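Local atomic coordinates of 70 kDa protein (Xanthomonas sp., PDB entry 4B2N), a protein that oxidatively cleaves rubber latex processively, as a dioxygenase carrying two covalently attached c-type hemes. Residues 442-453 / 488-498; 514-522 / 531-539. All coordinates share one frame; numbering follows the deposited sequence.

Interaction 1 of 2, residues 442-453 / 488-498; sequences RRAWNSGWWAYN and SPLGPNIWEEP
Where helix 439-446 ends and the chain turns away through 447-453, the irregular run 488-498 lies against it, and Trp445 and Trp495 make an edge-to-face pair. The six-membered ring of Trp495 sends its CE3-CZ3 edge onto the face of the Trp445 six-membered ring, with centroids 5.0 Å apart and planes at 82°, while Trp495 CB sits over the five-membered ring in a CH-pi contact. Trp450 CB rests on the opposite face of Trp445, clamping the indole. With its CG anti to the backbone N (chi1 173°), Trp445 reaches across to give NE1 to Asn493 O at 2.9 Å, the acceptor lying in the ring plane.

Asn446 works with both ends of its amide. Asn446 OD1 accepts from Trp495 N at 3.0 Å, in the carbonyl plane, and Asn446 ND2 donates to a water that in turn donates to Trp495 O; Ile494 CD1 packs on Asn446 CG at 3.5 Å. Asn446 O, at the helix end, takes Gly491 N at 2.9 Å. Asn493 adds two bonds: its N to Ala451 O from above the carbonyl plane, and its ND2 to Trp450 O at 3.0 Å.

In one of its two modelled conformers, the Arg442 guanidinium stacks on the Glu497 side chain, guanidinium and carboxylate planes 11° apart, Glu497 CG over the guanidinium centre. The salt bridge is long and no N-H points at the carboxylate; NH1 is bound by Ala437 O and Met436 O, and NH2 pairs with Glu439. The Asn446 carbonyl at the helix end, and those of Trp450 and Ala451 in the turn after it, are thus met by donors of 488-498, while Trp495, close to the heme-binding residues Phe301 and Arg432, is held by backbone and ring.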
loop_
_atom_site.group_PDB
_atom_site.type_symbol
_atom_site.label_atom_id
_atom_site.label_comp_id
_atom_site.label_asym_id
_atom_site.label_seq_id
_atom_site.Cartn_x
_atom_site.Cartn_y
_atom_site.Cartn_z
ATOM N N ARG A 442 -10.145 6.868 16.283
ATOM C CA ARG A 442 -10.779 7.578 15.184
ATOM C C ARG A 442 -11.068 9.021 15.572
ATOM O O ARG A 442 -10.904 9.928 14.772
ATOM C CB ARG A 442 -12.033 6.833 14.678
ATOM C CG ARG A 442 -11.659 5.538 13.983
ATOM C CD ARG A 442 -12.850 4.844 13.336
ATOM N NE ARG A 442 -14.007 4.811 14.222
ATOM C CZ ARG A 442 -14.247 3.858 15.101
ATOM N NH1 ARG A 442 -13.414 2.856 15.232
ATOM N NH2 ARG A 442 -15.315 3.919 15.873
ATOM N N ARG A 443 -11.438 9.246 16.827
ATOM C CA ARG A 443 -11.747 10.612 17.222
ATOM C C ARG A 443 -10.481 11.498 17.246
ATOM O O ARG A 443 -10.614 12.686 16.924
ATOM C CB ARG A 443 -12.406 10.675 18.587
ATOM C CG ARG A 443 -13.881 10.347 18.532
ATOM C CD ARG A 443 -14.487 10.523 19.936
ATOM N NE ARG A 443 -15.912 10.207 19.825
ATOM C CZ ARG A 443 -16.897 10.882 20.441
ATOM N NH1 ARG A 443 -16.635 11.932 21.232
ATOM N NH2 ARG A 443 -18.190 10.537 20.201
ATOM N N ALA A 444 -9.342 10.940 17.656
ATOM C CA ALA A 444 -8.076 11.669 17.627
ATOM C C ALA A 444 -7.728 12.146 16.184
ATOM O O ALA A 444 -7.242 13.253 15.937
ATOM C CB ALA A 444 -6.951 10.766 18.100
ATOM N N TRP A 445 -7.883 11.209 15.246
ATOM C CA TRP A 445 -7.711 11.486 13.838
ATOM C C TRP A 445 -8.717 12.533 13.331
ATOM O O TRP A 445 -8.341 13.514 12.646
ATOM C CB TRP A 445 -7.917 10.151 13.085
ATOM C CG TRP A 445 -7.917 10.348 11.606
ATOM C CD1 TRP A 445 -8.957 10.826 10.822
ATOM C CD2 TRP A 445 -6.822 10.089 10.704
ATOM N NE1 TRP A 445 -8.581 10.858 9.488
ATOM C CE2 TRP A 445 -7.296 10.424 9.371
ATOM C CE3 TRP A 445 -5.505 9.610 10.868
ATOM C CZ2 TRP A 445 -6.478 10.315 8.232
ATOM C CZ3 TRP A 445 -4.698 9.467 9.702
ATOM C CH2 TRP A 445 -5.191 9.794 8.417
ATOM N N ASN A 446 -10.020 12.270 13.567
ATOM C CA ASN A 446 -11.141 13.092 13.105
ATOM C C ASN A 446 -11.076 14.548 13.546
ATOM O O ASN A 446 -11.644 15.431 12.903
ATOM C CB ASN A 446 -12.449 12.494 13.608
ATOM C CG ASN A 446 -12.779 11.187 12.915
ATOM O OD1 ASN A 446 -12.145 10.866 11.891
ATOM N ND2 ASN A 446 -13.771 10.430 13.431
ATOM N N SER A 447 -10.425 14.799 14.670
ATOM C CA SER A 447 -10.393 16.117 15.262
ATOM C C SER A 447 -9.063 16.820 14.977
ATOM O O SER A 447 -8.637 17.634 15.788
ATOM C CB SER A 447 -10.595 16.000 16.810
ATOM O OG SER A 447 -9.533 15.220 17.377
ATOM N N GLY A 448 -8.375 16.522 13.862
ATOM C CA GLY A 448 -7.132 17.283 13.635
ATOM C C GLY A 448 -6.730 17.405 12.179
ATOM O O GLY A 448 -7.530 17.201 11.266
ATOM N N TRP A 449 -5.449 17.621 11.962
ATOM C CA TRP A 449 -4.944 17.899 10.621
ATOM C C TRP A 449 -5.191 16.688 9.704
ATOM O O TRP A 449 -5.559 16.827 8.531
ATOM C CB TRP A 449 -3.425 18.249 10.792
ATOM C CG TRP A 449 -2.735 18.428 9.464
ATOM C CD1 TRP A 449 -2.574 19.603 8.719
ATOM C CD2 TRP A 449 -2.126 17.363 8.677
ATOM N NE1 TRP A 449 -1.914 19.341 7.539
ATOM C CE2 TRP A 449 -1.604 17.989 7.462
ATOM C CE3 TRP A 449 -1.999 15.954 8.832
ATOM C CZ2 TRP A 449 -0.971 17.234 6.457
ATOM C CZ3 TRP A 449 -1.341 15.229 7.853
ATOM C CH2 TRP A 449 -0.860 15.851 6.660
ATOM N N TRP A 450 -5.049 15.488 10.231
ATOM C CA TRP A 450 -5.245 14.298 9.423
ATOM C C TRP A 450 -6.604 14.280 8.776
ATOM O O TRP A 450 -6.728 13.881 7.597
ATOM C CB TRP A 450 -5.014 13.063 10.299
ATOM C CG TRP A 450 -3.598 13.059 10.767
ATOM C CD1 TRP A 450 -3.101 13.529 11.978
ATOM C CD2 TRP A 450 -2.421 12.620 9.990
ATOM N NE1 TRP A 450 -1.731 13.431 11.981
ATOM C CE2 TRP A 450 -1.272 12.892 10.809
ATOM C CE3 TRP A 450 -2.252 12.006 8.747
ATOM C CZ2 TRP A 450 0.026 12.521 10.400
ATOM C CZ3 TRP A 450 -0.997 11.647 8.336
ATOM C CH2 TRP A 450 0.140 11.931 9.136
ATOM N N ALA A 451 -7.620 14.767 9.514
ATOM C CA ALA A 451 -8.986 14.757 8.967
ATOM C C ALA A 451 -9.259 16.084 8.246
ATOM O O ALA A 451 -10.396 16.350 7.965
ATOM C CB ALA A 451 -10.073 14.474 10.072
ATOM N N TYR A 452 -8.224 16.883 7.952
ATOM C CA TYR A 452 -8.420 18.217 7.335
ATOM C C TYR A 452 -9.398 19.084 8.154
ATOM O O TYR A 452 -10.433 19.601 7.610
ATOM C CB TYR A 452 -9.012 18.096 5.909
ATOM C CG TYR A 452 -8.142 17.527 4.841
ATOM C CD1 TYR A 452 -7.782 16.162 4.836
ATOM C CD2 TYR A 452 -7.691 18.341 3.803
ATOM C CE1 TYR A 452 -7.031 15.617 3.789
ATOM C CE2 TYR A 452 -6.941 17.808 2.720
ATOM C CZ TYR A 452 -6.621 16.460 2.740
ATOM O OH TYR A 452 -5.860 15.982 1.724
ATOM N N ASN A 453 -9.183 19.120 9.453
ATOM C CA ASN A 453 -10.001 19.952 10.336
ATOM C C ASN A 453 -9.789 21.423 10.042
ATOM O O ASN A 453 -10.505 22.234 10.542
ATOM C CB ASN A 453 -9.890 19.576 11.850
ATOM C CG ASN A 453 -8.687 20.201 12.562
ATOM O OD1 ASN A 453 -7.647 20.481 11.933
ATOM N ND2 ASN A 453 -8.795 20.371 13.888
ATOM N N SER A 488 -11.022 20.289 19.808
ATOM C CA SER A 488 -10.534 20.630 18.447
ATOM C C SER A 488 -11.637 20.434 17.417
ATOM O O SER A 488 -12.413 19.469 17.486
ATOM C CB SER A 488 -9.378 19.729 18.063
ATOM O OG SER A 488 -8.327 19.760 19.022
ATOM N N PRO A 489 -11.712 21.312 16.429
ATOM C CA PRO A 489 -12.826 21.002 15.510
ATOM C C PRO A 489 -12.602 19.691 14.706
ATOM O O PRO A 489 -11.439 19.254 14.483
ATOM C CB PRO A 489 -12.873 22.199 14.595
ATOM C CG PRO A 489 -11.536 22.903 14.738
ATOM C CD PRO A 489 -10.914 22.479 16.042
ATOM N N LEU A 490 -13.709 19.110 14.295
ATOM C CA LEU A 490 -13.691 17.929 13.444
ATOM C C LEU A 490 -13.518 18.308 11.973
ATOM O O LEU A 490 -14.032 19.319 11.529
ATOM C CB LEU A 490 -14.936 17.132 13.579
ATOM C CG LEU A 490 -15.305 16.746 15.008
ATOM C CD1 LEU A 490 -16.399 15.721 14.896
ATOM C CD2 LEU A 490 -14.168 16.148 15.795
ATOM N N GLY A 491 -12.820 17.473 11.207
ATOM C CA GLY A 491 -12.762 17.704 9.756
ATOM C C GLY A 491 -13.591 16.710 8.968
ATOM O O GLY A 491 -14.096 15.723 9.561
ATOM N N PRO A 492 -13.666 16.892 7.641
ATOM C CA PRO A 492 -14.533 16.034 6.807
ATOM C C PRO A 492 -13.825 14.728 6.410
ATOM O O PRO A 492 -14.527 13.793 6.032
ATOM C CB PRO A 492 -14.862 16.941 5.629
ATOM C CG PRO A 492 -13.616 17.797 5.485
ATOM C CD PRO A 492 -13.197 18.059 6.884
ATOM N N ASN A 493 -12.497 14.650 6.550
ATOM C CA ASN A 493 -11.693 13.469 6.119
ATOM C C ASN A 493 -11.613 12.467 7.237
ATOM O O ASN A 493 -10.546 12.099 7.763
ATOM C CB ASN A 493 -10.287 13.853 5.604
ATOM C CG ASN A 493 -9.526 12.658 5.037
ATOM O OD1 ASN A 493 -10.098 11.804 4.310
ATOM N ND2 ASN A 493 -8.248 12.524 5.438
ATOM N N ILE A 494 -12.790 11.982 7.565
ATOM C CA ILE A 494 -13.060 11.124 8.699
ATOM C C ILE A 494 -12.479 9.742 8.428
ATOM O O ILE A 494 -12.710 9.183 7.341
ATOM C CB ILE A 494 -14.619 10.902 8.769
ATOM C CG1 ILE A 494 -15.293 12.195 9.162
ATOM C CG2 ILE A 494 -14.945 9.831 9.802
ATOM C CD1 ILE A 494 -14.649 12.814 10.394
ATOM N N TRP A 495 -11.824 9.138 9.422
ATOM C CA TRP A 495 -11.452 7.719 9.318
ATOM C C TRP A 495 -12.708 6.887 9.591
ATOM O O TRP A 495 -13.122 6.819 10.739
ATOM C CB TRP A 495 -10.415 7.381 10.372
ATOM C CG TRP A 495 -9.801 6.014 10.080
ATOM C CD1 TRP A 495 -10.415 4.738 10.165
ATOM C CD2 TRP A 495 -8.470 5.762 9.515
ATOM N NE1 TRP A 495 -9.552 3.761 9.718
ATOM C CE2 TRP A 495 -8.375 4.307 9.300
ATOM C CE3 TRP A 495 -7.373 6.576 9.160
ATOM C CZ2 TRP A 495 -7.238 3.724 8.798
ATOM C CZ3 TRP A 495 -6.230 5.963 8.614
ATOM C CH2 TRP A 495 -6.150 4.571 8.472
ATOM N N GLU A 496 -13.333 6.292 8.578
ATOM C CA GLU A 496 -14.579 5.524 8.806
ATOM C C GLU A 496 -14.419 4.361 9.765
ATOM O O GLU A 496 -13.374 3.715 9.817
ATOM C CB GLU A 496 -15.152 4.956 7.498
ATOM C CG GLU A 496 -15.717 6.060 6.629
ATOM C CD GLU A 496 -16.955 6.770 7.228
ATOM O OE1 GLU A 496 -17.829 6.107 7.821
ATOM O OE2 GLU A 496 -17.101 7.998 7.023
ATOM N N GLU A 497 -15.451 4.093 10.536
ATOM C CA GLU A 497 -15.382 2.935 11.389
ATOM C C GLU A 497 -15.192 1.674 10.484
ATOM O O GLU A 497 -15.910 1.516 9.523
ATOM C CB GLU A 497 -16.675 2.843 12.188
ATOM C CG GLU A 497 -16.641 1.633 13.062
ATOM C CD GLU A 497 -17.726 1.640 14.086
ATOM O OE1 GLU A 497 -18.602 2.519 13.993
ATOM O OE2 GLU A 497 -17.625 0.796 15.008
ATOM N N PRO A 498 -14.225 0.784 10.809
ATOM C CA PRO A 498 -14.091 -0.345 9.884
ATOM C C PRO A 498 -15.217 -1.346 9.898
ATOM O O PRO A 498 -15.713 -1.658 10.964
ATOM C CB PRO A 498 -12.813 -1.030 10.308
ATOM C CG PRO A 498 -12.408 -0.487 11.626
ATOM C CD PRO A 498 -13.206 0.780 11.862
HETATM O O HOH W 1 -14.843 7.938 12.693
#

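Interaction 2 of 2, residues 514-522 / 531-539. With HEC (heme c), chain D.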
loop_
_atom_site.group_PDB
_atom_site.type_symbol
_atom_site.label_atom_id
_atom_site.label_comp_id
_atom_site.label_asym_id
_atom_site.label_seq_id
_atom_site.Cartn_x
_atom_site.Cartn_y
_atom_site.Cartn_z
ATOM N N PRO A 514 1.451 -12.031 -4.874
ATOM C CA PRO A 514 0.313 -12.776 -4.306
ATOM C C PRO A 514 -0.866 -11.872 -3.869
ATOM O O PRO A 514 -0.771 -10.613 -3.874
ATOM C CB PRO A 514 0.946 -13.439 -3.084
ATOM C CG PRO A 514 2.043 -12.469 -2.610
ATOM C CD PRO A 514 2.568 -11.877 -3.894
ATOM N N TYR A 515 -2.011 -12.509 -3.569
ATOM C CA TYR A 515 -3.265 -11.788 -3.439
ATOM C C TYR A 515 -3.792 -11.668 -1.974
ATOM O O TYR A 515 -3.338 -12.413 -1.074
ATOM C CB TYR A 515 -4.332 -12.483 -4.337
ATOM C CG TYR A 515 -3.882 -12.461 -5.783
ATOM C CD1 TYR A 515 -3.869 -11.262 -6.503
ATOM C CD2 TYR A 515 -3.392 -13.622 -6.402
ATOM C CE1 TYR A 515 -3.427 -11.242 -7.826
ATOM C CE2 TYR A 515 -2.957 -13.624 -7.728
ATOM C CZ TYR A 515 -2.986 -12.394 -8.435
ATOM O OH TYR A 515 -2.536 -12.264 -9.705
ATOM N N PHE A 516 -4.833 -10.844 -1.800
ATOM C CA PHE A 516 -5.416 -10.458 -0.549
ATOM C C PHE A 516 -4.526 -9.469 0.180
ATOM O O PHE A 516 -3.351 -9.326 -0.137
ATOM C CB PHE A 516 -5.776 -11.646 0.376
ATOM C CG PHE A 516 -6.758 -12.595 -0.242
ATOM C CD1 PHE A 516 -7.607 -12.168 -1.249
ATOM C CD2 PHE A 516 -6.842 -13.907 0.222
ATOM C CE1 PHE A 516 -8.538 -13.033 -1.834
ATOM C CE2 PHE A 516 -7.758 -14.804 -0.336
ATOM C CZ PHE A 516 -8.608 -14.347 -1.363
ATOM N N HIS A 517 -5.108 -8.824 1.169
ATOM C CA HIS A 517 -4.440 -7.691 1.835
ATOM C C HIS A 517 -3.175 -8.099 2.532
ATOM O O HIS A 517 -2.400 -7.238 2.862
ATOM C CB HIS A 517 -5.403 -6.996 2.770
ATOM C CG HIS A 517 -5.805 -7.834 3.945
ATOM N ND1 HIS A 517 -6.877 -8.742 3.914
ATOM C CD2 HIS A 517 -5.288 -7.885 5.219
ATOM C CE1 HIS A 517 -6.986 -9.304 5.144
ATOM N NE2 HIS A 517 -6.012 -8.785 5.934
ATOM N N ASN A 518 -2.978 -9.393 2.807
ATOM C CA ASN A 518 -1.743 -9.852 3.447
ATOM C C ASN A 518 -0.764 -10.613 2.495
ATOM O O ASN A 518 0.199 -11.239 2.960
ATOM C CB ASN A 518 -2.055 -10.726 4.689
ATOM C CG ASN A 518 -2.914 -11.970 4.324
ATOM O OD1 ASN A 518 -3.240 -12.161 3.155
ATOM N ND2 ASN A 518 -3.392 -12.696 5.336
ATOM N N GLY A 519 -1.045 -10.571 1.191
ATOM C CA GLY A 519 -0.283 -11.245 0.145
ATOM C C GLY A 519 -0.130 -12.721 0.442
ATOM O O GLY A 519 0.940 -13.306 0.240
ATOM N N SER A 520 -1.198 -13.383 0.850
ATOM C CA SER A 520 -1.097 -14.774 1.352
ATOM C C SER A 520 -1.384 -15.850 0.320
ATOM O O SER A 520 -1.017 -17.004 0.542
ATOM C CB SER A 520 -2.063 -15.029 2.508
ATOM O OG SER A 520 -3.386 -14.607 2.182
ATOM N N VAL A 521 -2.038 -15.488 -0.767
ATOM C CA VAL A 521 -2.407 -16.476 -1.767
ATOM C C VAL A 521 -1.598 -16.314 -3.087
ATOM O O VAL A 521 -1.663 -15.287 -3.736
ATOM C CB VAL A 521 -3.882 -16.391 -2.063
ATOM C CG1 VAL A 521 -4.236 -17.427 -3.160
ATOM C CG2 VAL A 521 -4.600 -16.586 -0.745
ATOM N N PRO A 522 -0.834 -17.356 -3.488
ATOM C CA PRO A 522 0.183 -17.050 -4.503
ATOM C C PRO A 522 -0.353 -16.944 -5.905
ATOM O O PRO A 522 0.339 -16.416 -6.752
ATOM C CB PRO A 522 1.117 -18.257 -4.431
ATOM C CG PRO A 522 0.206 -19.384 -3.979
ATOM C CD PRO A 522 -0.694 -18.724 -2.951
ATOM N N SER A 531 -9.624 -24.478 -1.823
ATOM C CA SER A 531 -9.014 -25.756 -1.458
ATOM C C SER A 531 -7.579 -25.929 -1.967
ATOM O O SER A 531 -6.815 -26.678 -1.380
ATOM C CB SER A 531 -9.918 -26.896 -1.904
ATOM O OG SER A 531 -9.897 -26.944 -3.325
ATOM N N ASP A 532 -7.215 -25.196 -3.028
ATOM C CA ASP A 532 -5.866 -25.196 -3.608
ATOM C C ASP A 532 -4.919 -24.143 -3.095
ATOM O O ASP A 532 -3.844 -23.963 -3.671
ATOM C CB ASP A 532 -5.944 -25.079 -5.114
ATOM C CG ASP A 532 -6.518 -26.371 -5.742
ATOM O OD1 ASP A 532 -6.833 -27.273 -4.942
ATOM O OD2 ASP A 532 -6.648 -26.490 -6.969
ATOM N N ARG A 533 -5.263 -23.456 -2.013
ATOM C CA ARG A 533 -4.311 -22.444 -1.508
ATOM C C ARG A 533 -3.306 -23.135 -0.576
ATOM O O ARG A 533 -3.693 -23.772 0.364
ATOM C CB ARG A 533 -5.072 -21.377 -0.711
ATOM C CG ARG A 533 -6.258 -20.767 -1.442
ATOM C CD ARG A 533 -6.828 -19.586 -0.650
ATOM N NE ARG A 533 -7.986 -18.987 -1.345
ATOM C CZ ARG A 533 -9.006 -18.405 -0.731
ATOM N NH1 ARG A 533 -9.012 -18.294 0.603
ATOM N NH2 ARG A 533 -10.040 -17.988 -1.443
ATOM N N PRO A 534 -2.002 -22.974 -0.785
ATOM C CA PRO A 534 -1.086 -23.628 0.137
ATOM C C PRO A 534 -0.888 -22.804 1.378
ATOM O O PRO A 534 -0.759 -21.572 1.285
ATOM C CB PRO A 534 0.216 -23.666 -0.660
ATOM C CG PRO A 534 0.148 -22.344 -1.447
ATOM C CD PRO A 534 -1.310 -22.223 -1.853
ATOM N N LYS A 535 -0.786 -23.442 2.522
ATOM C CA LYS A 535 -0.616 -22.665 3.772
ATOM C C LYS A 535 0.757 -22.061 3.879
ATOM O O LYS A 535 0.938 -21.005 4.462
ATOM C CB LYS A 535 -0.784 -23.551 4.985
ATOM C CG LYS A 535 -2.245 -23.994 5.136
ATOM C CD LYS A 535 -2.948 -22.847 5.799
ATOM C CE LYS A 535 -4.323 -23.258 6.277
ATOM N NZ LYS A 535 -5.084 -22.001 6.127
ATOM N N LEU A 536 1.742 -22.798 3.424
ATOM C CA LEU A 536 3.112 -22.244 3.353
ATOM C C LEU A 536 3.620 -22.443 1.957
ATOM O O LEU A 536 3.356 -23.466 1.293
ATOM C CB LEU A 536 4.030 -22.864 4.354
ATOM C CG LEU A 536 3.626 -22.718 5.837
ATOM C CD1 LEU A 536 2.546 -23.746 6.077
ATOM C CD2 LEU A 536 4.804 -23.031 6.719
ATOM N N TRP A 537 4.266 -21.454 1.420
ATOM C CA TRP A 537 4.657 -21.612 0.007
ATOM C C TRP A 537 5.879 -20.775 -0.288
ATOM O O TRP A 537 6.076 -19.711 0.312
ATOM C CB TRP A 537 3.458 -21.263 -0.875
ATOM C CG TRP A 537 2.908 -19.866 -0.690
ATOM C CD1 TRP A 537 1.890 -19.456 0.171
ATOM C CD2 TRP A 537 3.295 -18.641 -1.413
ATOM N NE1 TRP A 537 1.637 -18.107 0.031
ATOM C CE2 TRP A 537 2.441 -17.566 -0.889
ATOM C CE3 TRP A 537 4.273 -18.331 -2.392
ATOM C CZ2 TRP A 537 2.536 -16.246 -1.350
ATOM C CZ3 TRP A 537 4.339 -16.993 -2.893
ATOM C CH2 TRP A 537 3.512 -15.976 -2.353
ATOM N N LYS A 538 6.724 -21.278 -1.169
ATOM C CA LYS A 538 8.053 -20.751 -1.313
ATOM C C LYS A 538 8.222 -20.459 -2.800
ATOM O O LYS A 538 7.988 -21.353 -3.640
ATOM C CB LYS A 538 8.997 -21.869 -0.855
ATOM C CG LYS A 538 10.390 -21.707 -1.328
ATOM C CD LYS A 538 11.344 -22.609 -0.527
ATOM C CE LYS A 538 11.413 -24.032 -1.078
ATOM N NZ LYS A 538 12.853 -24.281 -1.355
ATOM N N ARG A 539 8.587 -19.241 -3.170
ATOM C CA ARG A 539 8.764 -18.982 -4.591
ATOM C C ARG A 539 10.195 -19.240 -5.065
ATOM O O ARG A 539 11.057 -19.518 -4.267
ATOM C CB ARG A 539 8.172 -17.622 -5.063
ATOM C CG ARG A 539 8.069 -16.531 -4.042
ATOM C CD ARG A 539 7.584 -15.223 -4.631
ATOM N NE ARG A 539 8.428 -14.555 -5.645
ATOM C CZ ARG A 539 8.326 -13.274 -5.883
ATOM N NH1 ARG A 539 7.515 -12.567 -5.064
ATOM N NH2 ARG A 539 9.132 -12.656 -6.781
HETATM FE FE HEC D . -12.980 -10.945 -4.878
HETATM C CHA HEC D . -10.038 -10.033 -3.311
HETATM C CHB HEC D . -11.213 -11.882 -7.831
HETATM C CHC HEC D . -15.786 -12.321 -6.259
HETATM C CHD HEC D . -14.776 -9.120 -2.621
HETATM N NA HEC D . -11.050 -10.844 -5.480
HETATM C C1A HEC D . -9.937 -10.586 -4.642
HETATM C C2A HEC D . -8.675 -10.808 -5.344
HETATM C C3A HEC D . -9.025 -11.339 -6.674
HETATM C C4A HEC D . -10.471 -11.414 -6.688
HETATM C CMA HEC D . -8.043 -11.696 -7.769
HETATM C CAA HEC D . -7.267 -10.454 -4.871
HETATM C CBA HEC D . -7.192 -8.927 -5.240
HETATM C CGA HEC D . -5.935 -8.285 -4.633
HETATM O O1A HEC D . -5.259 -8.995 -3.844
HETATM O O2A HEC D . -5.519 -7.103 -4.918
HETATM N NB HEC D . -13.385 -11.948 -6.748
HETATM C C1B HEC D . -12.625 -12.237 -7.803
HETATM C C2B HEC D . -13.287 -12.933 -8.910
HETATM C C3B HEC D . -14.667 -13.079 -8.410
HETATM C C4B HEC D . -14.606 -12.447 -7.103
HETATM C CMB HEC D . -12.661 -13.360 -10.218
HETATM C CAB HEC D . -15.848 -13.763 -9.067
HETATM C CBB HEC D . -15.702 -15.147 -9.194
HETATM N NC HEC D . -14.883 -10.661 -4.617
HETATM C C1C HEC D . -15.958 -11.427 -5.150
HETATM C C2C HEC D . -17.253 -11.195 -4.522
HETATM C C3C HEC D . -16.956 -10.254 -3.471
HETATM C C4C HEC D . -15.484 -10.022 -3.495
HETATM C CMC HEC D . -18.600 -11.800 -4.886
HETATM C CAC HEC D . -17.975 -9.709 -2.515
HETATM C CBC HEC D . -18.821 -10.453 -1.777
HETATM N ND HEC D . -12.511 -9.759 -3.361
HETATM C C1D HEC D . -13.310 -9.150 -2.492
HETATM C C2D HEC D . -12.699 -8.421 -1.389
HETATM C C3D HEC D . -11.293 -8.697 -1.573
HETATM C C4D HEC D . -11.292 -9.532 -2.771
HETATM C CMD HEC D . -13.363 -7.611 -0.305
HETATM C CAD HEC D . -10.146 -8.201 -0.723
HETATM C CBD HEC D . -9.848 -9.356 0.245
HETATM C CGD HEC D . -8.684 -9.060 1.161
HETATM O O1D HEC D . -8.782 -9.150 2.391
HETATM O O2D HEC D . -7.673 -8.694 0.599
HETATM O O HOH W 2 -2.148 -19.591 0.108
#
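Pro522 lies flat on Trp537: its CB stands 3.6 Å from the centroid of the six-membered ring, almost exactly on the ring normal, in a CH-pi contact over the face. Pro514 CB comes up to CZ2 of the same indole at 3.7 Å, and Pro522 meets Pro534 tip to tip. The Trp537 side chain leaves strand 536-538 toward the loop, and a chi1 of 58° sets its CG between the backbone N and the carbonyl carbon. Beyond the prolines, Val521 CG2 touches Arg533 CD, and the Phe516 edge points at the centre of the guanidinium face, CE2 3.7 Å above it; Arg533 itself is tied to Gly526 O and Gly640 O.

The loop carries a classic beta bulge, Ser520 and Val521 facing Tyr515, with a type I turn at 516-519. Ser520 O lies on the polar side of the indole, accepting Trp537 NE1 at 2.9 Å from above its carbonyl plane, and a water joins it to Pro534 O. On the heme side, Phe516 N bonds to the propionate oxygen O1A of heme c at 2.8 Å, and His517 ND1 approaches O1D of the other propionate so closely (2.5 Å) that the exact length is doubtful.

Overall arrangement
Interaction 1 closes before interaction 2 opens along the chain. Their centres lie 35 Å apart on opposite sides of the chain's centre, and their nearest atoms stay about 11 Å from each other without touching. Interaction 1 joins the end of helix 439-446 to the loop leading into strand 500-502; interaction 2 joins a later loop to strand 536-538, the middle strand of a three-stranded antiparallel sheet between 570-571 and 629-630. Interaction 2 forms part of the pocket of heme c #2, Phe516 lying beside its axial ligand His641, while interaction 1 lies one layer out from a heme, probably heme c #1, with the Trp495 side chain about 7 Å away.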